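Local coordinates for UDP-N-acetylmuramate--L-alanine ligase (Thermotoga maritima, PDB 1J6U), which catalyses the ATP-dependent joining of L-alanine to UDP-N-acetylmuramate, a step in building bacterial cell-wall peptidoglycan, at residues F209-I212 and S213-D217; Y104-D107 and T108-E112. All coordinates share one frame; numbering follows the deposited sequence.

Interaction 1: residues F209-I212 and S213-D217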
# COMPACT_ATOMS: atom_id res chain seq x y z
N PHE A 209 -9.58 16.69 7.15
CA PHE A 209 -8.73 16.19 8.22
C PHE A 209 -9.16 16.72 9.57
O PHE A 209 -9.25 15.97 10.56
CB PHE A 209 -7.26 16.51 7.96
CG PHE A 209 -6.63 15.60 6.97
CD1 PHE A 209 -6.37 16.03 5.68
CD2 PHE A 209 -6.40 14.27 7.30
CE1 PHE A 209 -5.89 15.16 4.72
CE2 PHE A 209 -5.92 13.38 6.36
CZ PHE A 209 -5.66 13.82 5.07
N GLU A 210 -9.43 18.02 9.60
CA GLU A 210 -9.90 18.70 10.80
C GLU A 210 -11.04 17.89 11.44
O GLU A 210 -11.00 17.50 12.62
CB GLU A 210 -10.43 20.08 10.41
CG GLU A 210 -10.01 21.17 11.33
CD GLU A 210 -8.74 21.82 10.86
OE1 GLU A 210 -8.69 22.13 9.65
OE2 GLU A 210 -7.82 22.02 11.69
N LYS A 211 -12.03 17.62 10.60
CA LYS A 211 -13.21 16.87 10.93
C LYS A 211 -12.98 15.45 11.45
O LYS A 211 -13.56 15.07 12.47
CB LYS A 211 -14.14 16.81 9.71
CG LYS A 211 -15.40 15.98 9.96
CD LYS A 211 -16.43 16.18 8.87
CE LYS A 211 -17.80 15.77 9.36
NZ LYS A 211 -18.87 16.27 8.46
N ILE A 212 -12.16 14.66 10.76
CA ILE A 212 -11.96 13.31 11.27
C ILE A 212 -11.18 13.38 12.57
O ILE A 212 -11.43 12.61 13.50
CB ILE A 212 -11.25 12.37 10.26
CG1 ILE A 212 -11.32 10.95 10.79
CG2 ILE A 212 -9.80 12.79 10.03
CD1 ILE A 212 -10.85 9.96 9.82
N SER A 213 -10.24 14.33 12.65
CA SER A 213 -9.48 14.50 13.88
C SER A 213 -10.45 14.72 15.04
O SER A 213 -10.38 14.00 16.05
CB SER A 213 -8.57 15.70 13.78
OG SER A 213 -7.59 15.47 12.81
N ARG A 214 -11.37 15.69 14.88
CA ARG A 214 -12.35 15.98 15.92
C ARG A 214 -13.07 14.72 16.40
O ARG A 214 -13.27 14.54 17.58
CB ARG A 214 -13.38 17.01 15.43
CG ARG A 214 -12.78 18.40 15.27
CD ARG A 214 -13.79 19.54 15.04
NE ARG A 214 -14.06 19.81 13.63
CZ ARG A 214 -15.06 19.25 12.95
NH1 ARG A 214 -15.90 18.38 13.54
NH2 ARG A 214 -15.23 19.57 11.68
N ASN A 215 -13.43 13.82 15.50
CA ASN A 215 -14.13 12.64 15.94
C ASN A 215 -13.31 11.41 16.29
O ASN A 215 -13.83 10.29 16.37
CB ASN A 215 -15.17 12.33 14.90
CG ASN A 215 -16.17 13.43 14.79
OD1 ASN A 215 -17.04 13.56 15.66
ND2 ASN A 215 -16.03 14.26 13.77
N THR A 216 -12.03 11.63 16.53
CA THR A 216 -11.15 10.53 16.89
C THR A 216 -10.61 10.77 18.29
O THR A 216 -10.26 11.91 18.63
CB THR A 216 -9.97 10.45 15.88
OG1 THR A 216 -10.50 10.14 14.58
CG2 THR A 216 -8.98 9.39 16.28
N ASP A 217 -10.55 9.71 19.11
CA ASP A 217 -10.00 9.86 20.46
C ASP A 217 -8.52 10.23 20.49
O ASP A 217 -8.11 11.12 21.25
CB ASP A 217 -10.22 8.59 21.23
CG ASP A 217 -11.66 8.21 21.26
OD1 ASP A 217 -12.49 9.14 21.12
OD2 ASP A 217 -11.98 7.00 21.43

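Interaction 2: residues Y104-D107 and T108-E112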
# COMPACT_ATOMS: atom_id res chain seq x y z
N TYR A 104 -20.10 1.96 2.11
CA TYR A 104 -20.53 0.65 2.59
C TYR A 104 -19.59 0.17 3.70
O TYR A 104 -19.99 -0.46 4.69
CB TYR A 104 -20.52 -0.36 1.46
CG TYR A 104 -20.98 -1.72 1.88
CD1 TYR A 104 -22.33 -1.97 2.16
CD2 TYR A 104 -20.07 -2.79 1.97
CE1 TYR A 104 -22.77 -3.25 2.51
CE2 TYR A 104 -20.50 -4.06 2.32
CZ TYR A 104 -21.85 -4.29 2.58
OH TYR A 104 -22.26 -5.55 2.90
N PHE A 105 -18.31 0.45 3.50
CA PHE A 105 -17.30 0.10 4.47
C PHE A 105 -17.63 0.81 5.80
O PHE A 105 -17.63 0.19 6.88
CB PHE A 105 -15.93 0.53 3.96
CG PHE A 105 -14.83 0.16 4.88
CD1 PHE A 105 -14.66 -1.17 5.25
CD2 PHE A 105 -13.99 1.13 5.40
CE1 PHE A 105 -13.65 -1.54 6.14
CE2 PHE A 105 -12.99 0.78 6.29
CZ PHE A 105 -12.82 -0.56 6.66
N ARG A 106 -17.92 2.11 5.73
CA ARG A 106 -18.26 2.79 6.95
C ARG A 106 -19.44 2.14 7.62
O ARG A 106 -19.47 1.95 8.83
CB ARG A 106 -18.60 4.23 6.72
CG ARG A 106 -18.44 4.99 8.00
CD ARG A 106 -18.95 6.39 7.91
NE ARG A 106 -20.39 6.39 7.95
CZ ARG A 106 -21.11 7.49 7.89
NH1 ARG A 106 -20.49 8.66 7.77
NH2 ARG A 106 -22.43 7.43 7.94
N ASP A 107 -20.44 1.79 6.83
CA ASP A 107 -21.59 1.15 7.41
C ASP A 107 -21.14 -0.17 7.98
O ASP A 107 -21.62 -0.60 9.04
CB ASP A 107 -22.68 0.91 6.37
CG ASP A 107 -23.38 2.18 5.97
OD1 ASP A 107 -23.10 3.23 6.63
OD2 ASP A 107 -24.20 2.14 5.02
N THR A 108 -20.20 -0.82 7.30
CA THR A 108 -19.74 -2.12 7.78
C THR A 108 -19.07 -1.98 9.13
O THR A 108 -19.23 -2.83 10.00
CB THR A 108 -18.81 -2.80 6.75
OG1 THR A 108 -19.59 -3.73 5.96
CG2 THR A 108 -17.68 -3.54 7.46
N LEU A 109 -18.34 -0.90 9.33
CA LEU A 109 -17.71 -0.70 10.61
C LEU A 109 -18.80 -0.39 11.62
O LEU A 109 -18.76 -0.92 12.73
CB LEU A 109 -16.70 0.44 10.55
CG LEU A 109 -15.48 0.13 9.68
CD1 LEU A 109 -14.53 1.30 9.65
CD2 LEU A 109 -14.83 -1.10 10.22
N LYS A 110 -19.78 0.44 11.26
CA LYS A 110 -20.85 0.73 12.21
C LYS A 110 -21.43 -0.58 12.71
O LYS A 110 -21.72 -0.71 13.89
CB LYS A 110 -21.97 1.58 11.60
CG LYS A 110 -21.62 3.06 11.53
CD LYS A 110 -22.73 3.94 10.96
CE LYS A 110 -22.29 5.40 10.85
NZ LYS A 110 -23.41 6.36 10.59
N ARG A 111 -21.61 -1.55 11.83
CA ARG A 111 -22.14 -2.82 12.30
C ARG A 111 -21.12 -3.51 13.21
O ARG A 111 -21.49 -4.09 14.23
CB ARG A 111 -22.49 -3.72 11.11
CG ARG A 111 -23.87 -3.49 10.53
CD ARG A 111 -24.09 -4.28 9.23
NE ARG A 111 -23.99 -3.41 8.06
CZ ARG A 111 -23.25 -3.67 6.98
NH1 ARG A 111 -22.53 -4.79 6.90
NH2 ARG A 111 -23.23 -2.80 5.98
N GLU A 112 -19.83 -3.46 12.86
CA GLU A 112 -18.80 -4.10 13.69
C GLU A 112 -18.84 -3.65 15.15
O GLU A 112 -18.60 -4.45 16.04
CB GLU A 112 -17.40 -3.82 13.13
CG GLU A 112 -16.93 -4.79 12.07
CD GLU A 112 -16.92 -6.23 12.55
OE1 GLU A 112 -16.28 -6.52 13.58
OE2 GLU A 112 -17.56 -7.09 11.90

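Interaction 1: residues F209-I212 and S213-D217
The guanidinium of Arg214 lays one face over Lys211, whose CA sits 3.4 Å above its plane near the rim; NH2 reaches on to Lys211 CB at 3.6 Å. A bend at chi3 (-92°) folds the arginine back over the helix. Lys211 NZ keeps clear of this second positive charge and forms a salt bridge with Glu179. The carboxamide of Asn215 meets the chain with its nitrogen: ND2 donates to Lys211 O at 2.9 Å, the oxygen lying 26° out of the amide plane. Asn215 N bonds the same oxygen from the opposite face of the carbonyl, gripping it twice. Here helix 202-214 of the middle domain ends and turns towards strand 218-222, completing a beta-alpha-beta unit that starts with strand 184-187. Phe209 O is also held twice, by Ser213 N in the helical bond and by Ser213 OG, 2.8 Å from Phe209 O and 45° above the carbonyl plane. One residue past Asn215, Thr216 OG1 bonds Ile212 O at 2.9 Å, a side-chain hydroxyl serving a carbonyl of the last turn. On the buried side Ile212 and Thr216 both rest on Leu185, while the Phe209 ring makes edge-to-face contacts with Phe177 and Tyr205.

Interaction 2: residues Y104-D107 and T108-E112
Leu109 covers one face of the Phe105 ring: its CG stands 4.3 Å from the ring centroid, 17° off the normal, in a CH-pi contact. The CD1 branch of Leu109 lies over the same face, displaced toward the rim, 3.7 Å from Phe105 CE2. Phe105 CG lies opposite the backbone nitrogen (chi1 -178°), which swings the ring along the helix to meet the residue one turn on. This is the tight part of the contact. Phe146 and Tyr168 meet the same ring edge-to-face, and Leu109 also packs on Val166 and Tyr168.

Tyr104 is buried too, against helix 23-34 and strand 74-77. Thr108 OG1 hangs over one face of its ring, 3.8 Å from CE2 of Tyr104. Arg111 NH2 approaches Tyr104 CE1 at 3.5 Å, with the ring and guanidinium planes 51° apart; Tyr104 CE1 sits at the guanidinium edge, and Asp107 O lies over one face. Replacing Tyr104 with an alanine would probably leave a gap beside Thr108 OG1, set the Arg111 guanidinium freer to swing, and cost Glu32 a weak hydrogen bond from the phenol.

The outer side has fewer packing contacts and is largely charged. Arg106 and Lys110 run side by side, pointing the same way, and Arg106 NH2 comes within 3.0 Å of Lys110 NZ, an unfavourable closeness of two donors as modelled; these chain ends may be uncertainly placed. Arg106 NH1 has a long, weak ion pair with Glu179.

Beneath these side chains run successive i to i+4 backbone bonds, such as Lys110 N to Arg106 O at 2.9 Å. The whole is an amphipathic helix, 101-112, whose buried side packs between the N-terminal parallel sheet and the central domain of a Mur ligase.

Both contacts are local, within a single helix, and each joins a buried side to an exposed one. Interaction 1 ends its helix: carbonyls of the last turn are taken up by side-chain hydroxyls and an amide as well as by backbone N-H groups. Interaction 2 keeps regular helical bonding; what sets its two sides apart is aromatic and aliphatic packing inside and charged chains outside. The two share no secondary-structure element, one belonging to helix 202-214 of the middle domain and the other to helix 101-112 of the N-terminal region. Their nearest atoms are about 8 Å apart, but Glu179 links them indirectly, in a salt bridge with Lys211 and a long, weak ion pair with Arg106.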